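Local coordinates for protein Cif-like 1 (Burkholderia cenocepacia, PDB 7JQY) that probably hydrolyses epoxides, as an octameric enzyme of the alpha/beta hydrolase fold related to Cif, at residues Y96-M101 / R229-D234; Y190-Y195 / L203-I208; K196-V201 / T282-P287. The protein carries 1 engineered substitution. All blocks are in the same frame, centred on the assembly; numbering follows the deposited sequence.

Interaction 1 of 3, residues Y96-M101 / R229-D234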
ATOM      1  N   TYR B  96      -2.413  24.522  22.519  1.00 44.10           N
ATOM      2  CA  TYR B  96      -1.381  24.777  21.525  1.00 44.87           C
ATOM      3  C   TYR B  96      -1.270  26.250  21.129  1.00 44.87           C
ATOM      4  O   TYR B  96      -0.504  26.570  20.214  1.00 41.49           O
ATOM      5  CB  TYR B  96      -1.607  23.898  20.287  1.00 42.01           C
ATOM      6  CG  TYR B  96      -1.434  22.427  20.599  1.00 43.16           C
ATOM      7  CD1 TYR B  96      -2.525  21.563  20.618  1.00 40.64           C
ATOM      8  CD2 TYR B  96      -0.183  21.914  20.929  1.00 41.66           C
ATOM      9  CE1 TYR B  96      -2.371  20.232  20.915  1.00 39.55           C
ATOM     10  CE2 TYR B  96      -0.018  20.585  21.233  1.00 38.59           C
ATOM     11  CZ  TYR B  96      -1.118  19.746  21.227  1.00 41.22           C
ATOM     12  OH  TYR B  96      -0.957  18.414  21.540  1.00 40.43           O
ATOM     13  N   ASP B  97      -2.018  27.143  21.778  1.00 43.58           N
ATOM     14  CA  ASP B  97      -1.716  28.571  21.697  1.00 46.20           C
ATOM     15  C   ASP B  97      -0.403  28.840  22.415  1.00 47.06           C
ATOM     16  O   ASP B  97      -0.098  28.210  23.433  1.00 43.33           O
ATOM     17  CB  ASP B  97      -2.830  29.404  22.319  1.00 44.73           C
ATOM     18  CG  ASP B  97      -3.067  29.045  23.773  1.00 49.60           C
ATOM     19  OD1 ASP B  97      -3.693  27.992  24.026  1.00 51.65           O
ATOM     20  OD2 ASP B  97      -2.595  29.793  24.657  1.00 50.21           O
ATOM     21  N   LYS B  98       0.380  29.782  21.883  1.00 42.20           N
ATOM     22  CA  LYS B  98       1.754  29.917  22.352  1.00 43.15           C
ATOM     23  C   LYS B  98       1.830  30.434  23.784  1.00 45.38           C
ATOM     24  O   LYS B  98       2.752  30.064  24.523  1.00 43.14           O
ATOM     25  CB  LYS B  98       2.535  30.830  21.402  1.00 41.38           C
ATOM     26  CG  LYS B  98       2.464  30.385  19.942  1.00 43.08           C
ATOM     27  CD  LYS B  98       2.690  28.871  19.830  1.00 41.25           C
ATOM     28  CE  LYS B  98       2.173  28.306  18.517  1.00 38.81           C
ATOM     29  NZ  LYS B  98       0.691  28.350  18.367  1.00 36.81           N
ATOM     30  N   ALA B  99       0.880  31.278  24.202  1.00 47.20           N
ATOM     31  CA  ALA B  99       0.900  31.779  25.577  1.00 47.90           C
ATOM     32  C   ALA B  99       0.738  30.636  26.575  1.00 46.91           C
ATOM     33  O   ALA B  99       1.430  30.589  27.599  1.00 47.66           O
ATOM     34  CB  ALA B  99      -0.190  32.830  25.781  1.00 47.92           C
ATOM     35  N   SER B 100      -0.181  29.715  26.303  1.00 47.10           N
ATOM     36  CA  SER B 100      -0.357  28.586  27.207  1.00 48.44           C
ATOM     37  C   SER B 100       0.842  27.647  27.166  1.00 48.31           C
ATOM     38  O   SER B 100       1.229  27.090  28.196  1.00 47.25           O
ATOM     39  CB  SER B 100      -1.636  27.830  26.852  1.00 50.96           C
ATOM     40  OG  SER B 100      -2.769  28.572  27.260  1.00 57.04           O
ATOM     41  N   MET B 101       1.450  27.477  25.993  1.00 47.79           N
ATOM     42  CA  MET B 101       2.640  26.640  25.900  1.00 44.58           C
ATOM     43  C   MET B 101       3.794  27.226  26.696  1.00 44.58           C
ATOM     44  O   MET B 101       4.625  26.478  27.222  1.00 45.01           O
ATOM     45  CB  MET B 101       3.034  26.466  24.436  1.00 40.53           C
ATOM     46  CG  MET B 101       2.039  25.647  23.670  1.00 41.20           C
ATOM     47  SD  MET B 101       2.522  25.395  21.968  1.00 41.80           S
ATOM     48  CE  MET B 101       4.148  24.660  22.162  1.00 35.13           C
ATOM     49  N   ARG B 229      -2.816  26.031  13.650  1.00 43.85           N
ATOM     50  CA  ARG B 229      -4.242  26.317  13.713  1.00 43.56           C
ATOM     51  C   ARG B 229      -4.559  27.307  14.820  1.00 42.88           C
ATOM     52  O   ARG B 229      -5.629  27.922  14.800  1.00 48.39           O
ATOM     53  CB  ARG B 229      -5.025  25.024  13.886  1.00 44.41           C
ATOM     54  CG  ARG B 229      -5.032  24.185  12.631  1.00 44.07           C
ATOM     55  CD  ARG B 229      -5.104  22.698  12.946  1.00 41.98           C
ATOM     56  NE  ARG B 229      -4.679  21.918  11.788  1.00 41.47           N
ATOM     57  CZ  ARG B 229      -4.622  20.592  11.752  1.00 41.53           C
ATOM     58  NH1 ARG B 229      -4.966  19.871  12.828  1.00 41.47           N
ATOM     59  NH2 ARG B 229      -4.212  19.983  10.641  1.00 39.76           N
ATOM     60  N   ALA B 230      -3.635  27.500  15.756  1.00 44.22           N
ATOM     61  CA  ALA B 230      -3.769  28.485  16.821  1.00 45.39           C
ATOM     62  C   ALA B 230      -3.221  29.865  16.448  1.00 42.79           C
ATOM     63  O   ALA B 230      -3.263  30.768  17.288  1.00 41.61           O
ATOM     64  CB  ALA B 230      -3.054  27.997  18.083  1.00 37.99           C
ATOM     65  N   PHE B 231      -2.667  30.047  15.243  1.00 43.77           N
ATOM     66  CA  PHE B 231      -2.093  31.349  14.876  1.00 45.40           C
ATOM     67  C   PHE B 231      -3.055  32.523  15.055  1.00 45.16           C
ATOM     68  O   PHE B 231      -2.632  33.545  15.620  1.00 48.46           O
ATOM     69  CB  PHE B 231      -1.555  31.315  13.436  1.00 42.76           C
ATOM     70  CG  PHE B 231      -0.180  30.717  13.309  1.00 43.40           C
ATOM     71  CD1 PHE B 231       0.570  30.401  14.435  1.00 45.84           C
ATOM     72  CD2 PHE B 231       0.342  30.425  12.061  1.00 40.04           C
ATOM     73  CE1 PHE B 231       1.834  29.832  14.311  1.00 41.95           C
ATOM     74  CE2 PHE B 231       1.601  29.860  11.927  1.00 40.67           C
ATOM     75  CZ  PHE B 231       2.349  29.560  13.050  1.00 42.09           C
ATOM     76  N   PRO B 232      -4.328  32.462  14.627  1.00 43.63           N
ATOM     77  CA  PRO B 232      -5.202  33.633  14.853  1.00 48.34           C
ATOM     78  C   PRO B 232      -5.303  34.037  16.313  1.00 48.23           C
ATOM     79  O   PRO B 232      -5.197  35.229  16.636  1.00 49.59           O
ATOM     80  CB  PRO B 232      -6.565  33.182  14.298  1.00 48.29           C
ATOM     81  CG  PRO B 232      -6.333  31.935  13.551  1.00 45.85           C
ATOM     82  CD  PRO B 232      -4.910  31.515  13.659  1.00 43.19           C
ATOM     83  N   GLN B 233      -5.442  33.061  17.211  1.00 48.84           N
ATOM     84  CA  GLN B 233      -5.479  33.350  18.637  1.00 45.76           C
ATOM     85  C   GLN B 233      -4.162  33.946  19.110  1.00 46.66           C
ATOM     86  O   GLN B 233      -4.145  34.837  19.971  1.00 50.57           O
ATOM     87  CB  GLN B 233      -5.803  32.065  19.404  1.00 50.31           C
ATOM     88  CG  GLN B 233      -5.742  32.173  20.901  1.00 49.74           C
ATOM     89  CD  GLN B 233      -6.125  30.860  21.599  1.00 54.01           C
ATOM     90  OE1 GLN B 233      -6.427  29.846  20.950  1.00 49.04           O
ATOM     91  NE2 GLN B 233      -6.112  30.880  22.925  1.00 49.62           N
ATOM     92  N   ASP B 234      -3.044  33.455  18.564  1.00 42.53           N
ATOM     93  CA  ASP B 234      -1.733  34.002  18.904  1.00 43.98           C
ATOM     94  C   ASP B 234      -1.596  35.453  18.442  1.00 47.76           C
ATOM     95  O   ASP B 234      -0.940  36.263  19.106  1.00 47.90           O
ATOM     96  CB  ASP B 234      -0.631  33.135  18.286  1.00 44.69           C
ATOM     97  CG  ASP B 234      -0.583  31.714  18.882  1.00 45.18           C
ATOM     98  OD1 ASP B 234      -0.650  31.578  20.120  1.00 41.99           O
ATOM     99  OD2 ASP B 234      -0.485  30.740  18.103  1.00 44.02           O
TER
HETATM  100  O   HOH W   1      -3.885  32.780  24.452  1.00 45.82           O
HETATM  101  O   HOH W   2      -0.722  32.848  22.475  1.00 40.52           O
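Lys98 and Asp234 cross at about a right angle, joining the N-termini of helices 98-111 and 231-241 in the alpha/beta hydrolase fold. One residue engages both oxygens of the carboxylate, each on its syn side and somewhat out of its plane. The backbone N of Lys98, in the first turn of its helix, points almost straight at Asp234 OD1 (2.7 Å, 172°), while the ammonium returns to the second oxygen, with Lys98 NZ 2.7 Å from Asp234 OD2 in a salt bridge. The chain bends twice to do so, at chi2 (-45°), which sets CD, and at chi4, which sets NZ, and CG passes beside the carboxylate. A long, flexible lysine suits this buried place because its ammonium also reaches Tyr96 O at 2.8 Å and Leu227 O, so several acceptors share the charge. With the ammonium and a helix-start N-H both on it, the carboxylate would probably be favoured in its ionised form.

Ala230, small enough to sit beside the ammonium and the carbonyl, places CB 3.6 Å from Tyr96 O. At the exposed side the extended Gln233 lays its amide nearly parallel to the Asp97 carboxylate, the two planes stacked 15° apart, with Gln233 NE2 3.6 Å from Asp97 CB. Asp97 is the N-cap of helix 98-111. Its CG lies between the backbone N and the carbonyl carbon, and OD2 accepts from both Ser100 N and Ser100 OG. A water completes the junction, accepting from Ala99 N at 2.8 Å and donating to Asp234 OD1 at 2.7 Å.

Interaction 2 of 3, residues Y190-Y195 / L203-I208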
ATOM      1  N   TYR B 190       8.074  14.846   3.048  1.00 31.93           N
ATOM      2  CA  TYR B 190       7.562  16.194   3.249  1.00 33.75           C
ATOM      3  C   TYR B 190       8.546  17.048   4.037  1.00 35.13           C
ATOM      4  O   TYR B 190       8.821  18.192   3.662  1.00 32.68           O
ATOM      5  CB  TYR B 190       6.206  16.137   3.956  1.00 33.18           C
ATOM      6  CG  TYR B 190       5.540  17.490   4.156  1.00 36.60           C
ATOM      7  CD1 TYR B 190       4.962  18.177   3.081  1.00 33.11           C
ATOM      8  CD2 TYR B 190       5.463  18.069   5.419  1.00 35.89           C
ATOM      9  CE1 TYR B 190       4.337  19.390   3.264  1.00 32.94           C
ATOM     10  CE2 TYR B 190       4.839  19.296   5.615  1.00 35.24           C
ATOM     11  CZ  TYR B 190       4.277  19.953   4.533  1.00 36.18           C
ATOM     12  OH  TYR B 190       3.659  21.173   4.720  1.00 34.81           O
ATOM     13  N   ILE B 191       9.110  16.500   5.115  1.00 32.42           N
ATOM     14  CA  ILE B 191       9.931  17.296   6.021  1.00 32.09           C
ATOM     15  C   ILE B 191      11.341  17.495   5.470  1.00 33.92           C
ATOM     16  O   ILE B 191      11.948  18.553   5.668  1.00 28.52           O
ATOM     17  CB  ILE B 191       9.933  16.644   7.415  1.00 32.08           C
ATOM     18  CG1 ILE B 191       8.644  17.007   8.144  1.00 32.36           C
ATOM     19  CG2 ILE B 191      11.140  17.057   8.233  1.00 31.40           C
ATOM     20  CD1 ILE B 191       8.207  15.954   9.194  1.00 29.63           C
ATOM     21  N   LEU B 192      11.905  16.483   4.800  1.00 33.67           N
ATOM     22  CA  LEU B 192      13.216  16.669   4.183  1.00 33.70           C
ATOM     23  C   LEU B 192      13.165  17.761   3.122  1.00 34.23           C
ATOM     24  O   LEU B 192      14.092  18.572   3.004  1.00 32.14           O
ATOM     25  CB  LEU B 192      13.711  15.359   3.564  1.00 32.50           C
ATOM     26  CG  LEU B 192      14.770  14.549   4.312  1.00 34.24           C
ATOM     27  CD1 LEU B 192      14.198  13.959   5.606  1.00 35.31           C
ATOM     28  CD2 LEU B 192      15.275  13.447   3.413  1.00 32.15           C
ATOM     29  N   ASP B 193      12.095  17.784   2.326  1.00 33.55           N
ATOM     30  CA  ASP B 193      11.967  18.822   1.313  1.00 34.38           C
ATOM     31  C   ASP B 193      11.770  20.183   1.960  1.00 36.78           C
ATOM     32  O   ASP B 193      12.436  21.159   1.593  1.00 34.27           O
ATOM     33  CB  ASP B 193      10.808  18.513   0.373  1.00 33.55           C
ATOM     34  CG  ASP B 193      10.821  19.405  -0.856  1.00 36.77           C
ATOM     35  OD1 ASP B 193      11.562  19.079  -1.811  1.00 36.66           O
ATOM     36  OD2 ASP B 193      10.114  20.435  -0.851  1.00 33.69           O
ATOM     37  N   PHE B 194      10.874  20.256   2.951  1.00 34.82           N
ATOM     38  CA  PHE B 194      10.675  21.508   3.669  1.00 36.18           C
ATOM     39  C   PHE B 194      12.001  22.039   4.205  1.00 38.14           C
ATOM     40  O   PHE B 194      12.317  23.230   4.054  1.00 35.37           O
ATOM     41  CB  PHE B 194       9.674  21.291   4.804  1.00 34.33           C
ATOM     42  CG  PHE B 194       9.221  22.548   5.456  1.00 35.18           C
ATOM     43  CD1 PHE B 194       9.988  23.140   6.447  1.00 36.34           C
ATOM     44  CD2 PHE B 194       8.028  23.146   5.078  1.00 35.12           C
ATOM     45  CE1 PHE B 194       9.578  24.322   7.050  1.00 34.32           C
ATOM     46  CE2 PHE B 194       7.610  24.327   5.673  1.00 34.33           C
ATOM     47  CZ  PHE B 194       8.384  24.915   6.658  1.00 33.12           C
ATOM     48  N   TYR B 195      12.812  21.165   4.750  1.00 31.32           N
ATOM     49  CA  TYR B 195      14.049  21.556   5.313  1.00 32.76           C
ATOM     50  C   TYR B 195      15.071  22.003   4.307  1.00 35.11           C
ATOM     51  O   TYR B 195      15.620  23.031   4.454  1.00 34.06           O
ATOM     52  CB  TYR B 195      14.626  20.404   6.122  1.00 34.87           C
ATOM     53  CG  TYR B 195      15.039  20.729   7.509  1.00 34.81           C
ATOM     54  CD1 TYR B 195      14.161  20.648   8.533  1.00 37.64           C
ATOM     55  CD2 TYR B 195      16.303  21.085   7.797  1.00 40.34           C
ATOM     56  CE1 TYR B 195      14.533  20.934   9.817  1.00 37.52           C
ATOM     57  CE2 TYR B 195      16.684  21.373   9.070  1.00 39.69           C
ATOM     58  CZ  TYR B 195      15.787  21.288  10.076  1.00 38.40           C
ATOM     59  OH  TYR B 195      16.153  21.557  11.341  1.00 47.65           O
ATOM     60  N   LEU B 203      23.109  19.907   4.808  1.00 33.25           N
ATOM     61  CA  LEU B 203      22.918  19.067   5.979  1.00 35.14           C
ATOM     62  C   LEU B 203      22.817  17.599   5.579  1.00 34.78           C
ATOM     63  O   LEU B 203      22.551  17.254   4.424  1.00 35.33           O
ATOM     64  CB  LEU B 203      21.661  19.484   6.744  1.00 38.37           C
ATOM     65  CG  LEU B 203      21.596  20.995   6.963  1.00 34.53           C
ATOM     66  CD1 LEU B 203      20.182  21.414   7.323  1.00 35.76           C
ATOM     67  CD2 LEU B 203      22.579  21.382   8.051  1.00 34.48           C
ATOM     68  N   SER B 204      23.028  16.728   6.554  1.00 34.76           N
ATOM     69  CA  SER B 204      22.965  15.300   6.289  1.00 35.88           C
ATOM     70  C   SER B 204      21.519  14.851   6.382  1.00 32.24           C
ATOM     71  O   SER B 204      20.774  15.312   7.252  1.00 33.08           O
ATOM     72  CB  SER B 204      23.824  14.520   7.282  1.00 36.13           C
ATOM     73  OG  SER B 204      23.425  13.157   7.342  1.00 39.60           O
ATOM     74  N   ASN B 205      21.119  13.985   5.447  1.00 32.74           N
ATOM     75  CA  ASN B 205      19.767  13.443   5.465  1.00 32.40           C
ATOM     76  C   ASN B 205      19.482  12.713   6.769  1.00 34.07           C
ATOM     77  O   ASN B 205      18.346  12.735   7.258  1.00 33.37           O
ATOM     78  CB  ASN B 205      19.561  12.472   4.304  1.00 32.90           C
ATOM     79  CG  ASN B 205      19.493  13.157   2.966  1.00 34.50           C
ATOM     80  OD1 ASN B 205      19.236  14.360   2.872  1.00 33.64           O
ATOM     81  ND2 ASN B 205      19.708  12.386   1.909  1.00 31.34           N
ATOM     82  N   ASP B 206      20.488  12.046   7.336  1.00 34.17           N
ATOM     83  CA  ASP B 206      20.254  11.298   8.563  1.00 32.84           C
ATOM     84  C   ASP B 206      19.851  12.216   9.705  1.00 34.49           C
ATOM     85  O   ASP B 206      19.038  11.828  10.544  1.00 35.68           O
ATOM     86  CB  ASP B 206      21.496  10.502   8.956  1.00 36.41           C
ATOM     87  CG  ASP B 206      21.907   9.493   7.902  1.00 37.16           C
ATOM     88  OD1 ASP B 206      21.110   9.222   6.972  1.00 36.09           O
ATOM     89  OD2 ASP B 206      23.043   8.989   8.001  1.00 39.03           O
ATOM     90  N   ASP B 207      20.366  13.450   9.727  1.00 33.16           N
ATOM     91  CA  ASP B 207      19.996  14.374  10.797  1.00 32.47           C
ATOM     92  C   ASP B 207      18.556  14.848  10.635  1.00 33.27           C
ATOM     93  O   ASP B 207      17.788  14.867  11.602  1.00 31.05           O
ATOM     94  CB  ASP B 207      20.941  15.577  10.805  1.00 32.66           C
ATOM     95  CG  ASP B 207      22.230  15.310  11.543  1.00 34.33           C
ATOM     96  OD1 ASP B 207      22.239  14.470  12.479  1.00 28.92           O
ATOM     97  OD2 ASP B 207      23.234  15.960  11.186  1.00 25.92           O
ATOM     98  N   ILE B 208      18.172  15.246   9.415  1.00 33.10           N
ATOM     99  CA  ILE B 208      16.801  15.703   9.192  1.00 32.39           C
ATOM    100  C   ILE B 208      15.808  14.564   9.434  1.00 34.53           C
ATOM    101  O   ILE B 208      14.705  14.789   9.949  1.00 35.45           O
ATOM    102  CB  ILE B 208      16.658  16.302   7.776  1.00 35.05           C
ATOM    103  CG1 ILE B 208      17.764  17.335   7.506  1.00 32.32           C
ATOM    104  CG2 ILE B 208      15.293  16.962   7.608  1.00 34.16           C
ATOM    105  CD1 ILE B 208      17.983  17.623   6.041  1.00 35.50           C
TER
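Leu192 and Ile208 bring their CA atoms within 6.2 Å of each other where the middle of helix 187-198 meets the first turn of helix 205-215. The two are consecutive helices, joined by a short loop, in the helical region inserted between strands 140-146 and 250-255, the usual place of the cap in alpha/beta hydrolases. No hydrogen bond crosses between the segments; the contact is apolar, and Ile208 is at its middle. Its CG2, anti to the backbone N, is pressed against three residues of the other helix. It meets Leu192 CD1 at 3.8 Å, Ile191 CG2 more loosely at 4.2 Å, and the near end of the Tyr195 ring, with Tyr195 CG 3.8 Å from Ile208 CG2. This last is an off-centre CH-pi contact, the methyl lying 29° from the ring normal. A beta-branched residue suits the spot because one methyl serves several neighbours while CG1 still reaches Tyr195 CD2.

Leu203 comes at the ring differently: it crosses Tyr195 at about a right angle and sets CD1 in the ring plane, 3.9 Å from Tyr195 CE2. The ring is further held by stacking on Trp285, and its hydroxyl bonds to Asp288 and Gln59. Ser204 caps helix 205-215 through OG. At the exposed border Asn205 OD1, which accepts from Lys196 NZ, lies 4.1 Å from Leu192 CD2.

Interaction 3 of 3, residues K196-V201 / T282-P287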
ATOM      1  N   LYS B 196      15.280  21.242   3.259  1.00 33.59           N
ATOM      2  CA  LYS B 196      16.355  21.545   2.322  1.00 34.83           C
ATOM      3  C   LYS B 196      16.064  22.796   1.504  1.00 33.94           C
ATOM      4  O   LYS B 196      16.995  23.510   1.127  1.00 34.84           O
ATOM      5  CB  LYS B 196      16.600  20.351   1.404  1.00 34.08           C
ATOM      6  CG  LYS B 196      17.237  19.171   2.106  1.00 33.64           C
ATOM      7  CD  LYS B 196      17.558  18.103   1.101  1.00 34.40           C
ATOM      8  CE  LYS B 196      17.377  16.709   1.639  1.00 30.62           C
ATOM      9  NZ  LYS B 196      18.189  15.753   0.821  1.00 30.02           N
ATOM     10  N   LYS B 197      14.790  23.093   1.246  1.00 36.45           N
ATOM     11  CA  LYS B 197      14.447  24.302   0.509  1.00 35.94           C
ATOM     12  C   LYS B 197      14.805  25.569   1.277  1.00 38.75           C
ATOM     13  O   LYS B 197      14.991  26.623   0.663  1.00 36.60           O
ATOM     14  CB  LYS B 197      12.951  24.299   0.178  1.00 36.18           C
ATOM     15  CG  LYS B 197      12.645  23.704  -1.171  1.00 40.00           C
ATOM     16  CD  LYS B 197      11.166  23.516  -1.408  1.00 39.57           C
ATOM     17  CE  LYS B 197      10.939  23.186  -2.875  1.00 38.72           C
ATOM     18  NZ  LYS B 197      10.576  21.755  -3.066  1.00 39.89           N
ATOM     19  N   ARG B 198      14.939  25.486   2.599  1.00 37.29           N
ATOM     20  CA  ARG B 198      15.215  26.649   3.429  1.00 35.91           C
ATOM     21  C   ARG B 198      16.625  26.650   4.005  1.00 35.92           C
ATOM     22  O   ARG B 198      16.993  27.598   4.706  1.00 35.46           O
ATOM     23  CB  ARG B 198      14.191  26.726   4.566  1.00 36.57           C
ATOM     24  CG  ARG B 198      12.763  27.004   4.097  1.00 36.35           C
ATOM     25  CD  ARG B 198      11.725  26.630   5.192  1.00 36.35           C
ATOM     26  NE  ARG B 198      10.397  27.119   4.835  1.00 35.18           N
ATOM     27  CZ  ARG B 198       9.606  26.545   3.936  1.00 37.72           C
ATOM     28  NH1 ARG B 198       9.995  25.439   3.300  1.00 37.84           N
ATOM     29  NH2 ARG B 198       8.427  27.086   3.661  1.00 38.57           N
ATOM     30  N   THR B 199      17.410  25.604   3.776  1.00 34.03           N
ATOM     31  CA  THR B 199      18.780  25.597   4.259  1.00 33.73           C
ATOM     32  C   THR B 199      19.697  26.201   3.201  1.00 34.28           C
ATOM     33  O   THR B 199      19.354  26.289   2.016  1.00 34.66           O
ATOM     34  CB  THR B 199      19.238  24.177   4.620  1.00 32.13           C
ATOM     35  OG1 THR B 199      20.428  24.237   5.414  1.00 30.94           O
ATOM     36  CG2 THR B 199      19.518  23.353   3.373  1.00 33.28           C
ATOM     37  N   HIS B 200      20.847  26.675   3.648  1.00 31.71           N
ATOM     38  CA  HIS B 200      21.905  27.045   2.712  1.00 38.60           C
ATOM     39  C   HIS B 200      23.156  26.217   2.913  1.00 38.40           C
ATOM     40  O   HIS B 200      23.832  25.879   1.935  1.00 39.28           O
ATOM     41  CB  HIS B 200      22.261  28.540   2.803  1.00 37.65           C
ATOM     42  CG  HIS B 200      23.245  28.976   1.767  1.00 40.14           C
ATOM     43  ND1 HIS B 200      24.551  29.302   2.070  1.00 41.30           N
ATOM     44  CD2 HIS B 200      23.126  29.106   0.425  1.00 38.86           C
ATOM     45  CE1 HIS B 200      25.188  29.629   0.960  1.00 38.05           C
ATOM     46  NE2 HIS B 200      24.345  29.518  -0.052  1.00 38.91           N
ATOM     47  N   VAL B 201      23.494  25.913   4.162  1.00 37.06           N
ATOM     48  CA  VAL B 201      24.538  24.943   4.465  1.00 37.99           C
ATOM     49  C   VAL B 201      23.976  23.546   4.232  1.00 37.00           C
ATOM     50  O   VAL B 201      22.879  23.219   4.705  1.00 35.26           O
ATOM     51  CB  VAL B 201      25.027  25.113   5.913  1.00 36.38           C
ATOM     52  CG1 VAL B 201      26.024  24.017   6.290  1.00 33.74           C
ATOM     53  CG2 VAL B 201      25.648  26.506   6.099  1.00 36.67           C
ATOM     54  N   THR B 282      24.281  31.536   5.745  1.00 40.59           N
ATOM     55  CA  THR B 282      23.487  30.671   6.613  1.00 41.99           C
ATOM     56  C   THR B 282      22.022  30.778   6.232  1.00 41.47           C
ATOM     57  O   THR B 282      21.531  31.867   5.920  1.00 38.71           O
ATOM     58  CB  THR B 282      23.658  31.053   8.088  1.00 40.07           C
ATOM     59  OG1 THR B 282      25.037  30.939   8.458  1.00 42.64           O
ATOM     60  CG2 THR B 282      22.817  30.153   8.991  1.00 41.54           C
ATOM     61  N   GLY B 283      21.336  29.637   6.219  1.00 40.10           N
ATOM     62  CA  GLY B 283      19.927  29.662   5.888  1.00 36.97           C
ATOM     63  C   GLY B 283      19.023  29.814   7.090  1.00 35.05           C
ATOM     64  O   GLY B 283      19.376  30.460   8.078  1.00 32.75           O
ATOM     65  N   HIS B 284      17.887  29.124   7.042  1.00 37.96           N
ATOM     66  CA  HIS B 284      16.816  29.287   8.011  1.00 36.91           C
ATOM     67  C   HIS B 284      17.077  28.555   9.321  1.00 35.80           C
ATOM     68  O   HIS B 284      16.489  28.930  10.341  1.00 36.09           O
ATOM     69  CB  HIS B 284      15.508  28.794   7.389  1.00 36.38           C
ATOM     70  CG  HIS B 284      14.284  29.107   8.191  1.00 37.71           C
ATOM     71  ND1 HIS B 284      13.759  30.379   8.286  1.00 40.60           N
ATOM     72  CD2 HIS B 284      13.465  28.306   8.913  1.00 35.63           C
ATOM     73  CE1 HIS B 284      12.672  30.349   9.038  1.00 39.44           C
ATOM     74  NE2 HIS B 284      12.475  29.104   9.437  1.00 36.77           N
ATOM     75  N   TRP B 285      17.945  27.543   9.328  1.00 33.34           N
ATOM     76  CA  TRP B 285      18.094  26.634  10.474  1.00 34.88           C
ATOM     77  C   TRP B 285      19.415  26.906  11.185  1.00 34.62           C
ATOM     78  O   TRP B 285      20.378  26.153  11.055  1.00 35.81           O
ATOM     79  CB  TRP B 285      18.011  25.165  10.016  1.00 31.97           C
ATOM     80  CG  TRP B 285      16.929  24.898   9.007  1.00 34.61           C
ATOM     81  CD1 TRP B 285      17.086  24.726   7.656  1.00 33.50           C
ATOM     82  CD2 TRP B 285      15.527  24.756   9.272  1.00 33.09           C
ATOM     83  NE1 TRP B 285      15.867  24.484   7.071  1.00 33.60           N
ATOM     84  CE2 TRP B 285      14.894  24.498   8.038  1.00 31.96           C
ATOM     85  CE3 TRP B 285      14.745  24.818  10.433  1.00 35.53           C
ATOM     86  CZ2 TRP B 285      13.510  24.316   7.927  1.00 30.83           C
ATOM     87  CZ3 TRP B 285      13.371  24.635  10.324  1.00 33.11           C
ATOM     88  CH2 TRP B 285      12.768  24.392   9.075  1.00 33.50           C
ATOM     89  N   LEU B 286      19.435  27.966  11.990  1.00 34.08           N
ATOM     90  CA  LEU B 286      20.683  28.390  12.620  1.00 35.77           C
ATOM     91  C   LEU B 286      21.346  27.298  13.447  1.00 35.40           C
ATOM     92  O   LEU B 286      22.557  27.080  13.269  1.00 34.65           O
ATOM     93  CB  LEU B 286      20.440  29.658  13.449  1.00 39.23           C
ATOM     94  CG  LEU B 286      21.220  30.881  12.959  1.00 38.84           C
ATOM     95  CD1 LEU B 286      21.005  32.054  13.903  1.00 39.30           C
ATOM     96  CD2 LEU B 286      22.707  30.565  12.811  1.00 37.05           C
ATOM     97  N   PRO B 287      20.652  26.589  14.354  1.00 36.14           N
ATOM     98  CA  PRO B 287      21.341  25.534  15.122  1.00 35.16           C
ATOM     99  C   PRO B 287      21.871  24.396  14.262  1.00 33.54           C
ATOM    100  O   PRO B 287      22.881  23.782  14.628  1.00 33.68           O
ATOM    101  CB  PRO B 287      20.263  25.050  16.105  1.00 32.96           C
ATOM    102  CG  PRO B 287      19.299  26.179  16.205  1.00 36.48           C
ATOM    103  CD  PRO B 287      19.269  26.784  14.825  1.00 32.29           C
TER
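Arg198 O receives the backbone N-H of His284 at 2.9 Å (159°), tying segment 196-201 to the loop after strand 274-279. Beside this bond Arg198 CB packs 3.7 Å from His284 CB and 3.8 Å from Trp285 NE1, which donates to Tyr195 O. From there the arginine runs extended, crossing the indole obliquely, with CD 4.0 Å from Trp285 CZ2; its guanidinium is turned 54° from the ring plane and bonds through NH2 to Gln166 O. His284 CG is anti to its backbone N, and CD2 lies over the rim of one indole face, while ND1 bonds to Ser258.

Thr199 meets the indole edge-on, its CB 3.8 Å from Trp285 CD1. With OG1 anti to the backbone N (chi1 -165°), the hydroxyl donates to Val201 O at 2.7 Å. Gly283 suits a tight spot: a side chain there would run into Arg198 O and His200 N. Glu289 joins both segments by accepting from Gly283 N and His200 N. A loop after the last strand, carrying a histidine followed here by tryptophan, is characteristic of the alpha/beta hydrolase fold, where it supplies the catalytic histidine, a role consistent with His284.

Interactions 2 and 3 are neighbours, with centres 11 Å apart and helix 187-198 in common. They are sewn together by the Asn205 to Lys196 bond and by a probable hydrogen bond from Trp285 NE1 to Tyr195 O at 3.0 Å, while Phe194 CE1 packs on Trp285 CH2. Interaction 1 stands apart, its centre about 26 Å from that of interaction 2 and about 25 Å from that of interaction 3, touching neither. Yet interactions 1 and 3 each bring one side chain, Lys98 and His284, near the probable nucleophile elbow, Gly121, Ser123 (engineered, not the natural residue) and Gly125, without touching it. Along the chain, interaction 2 is nested within the loop closed by interaction 1, while interaction 3 crosses both.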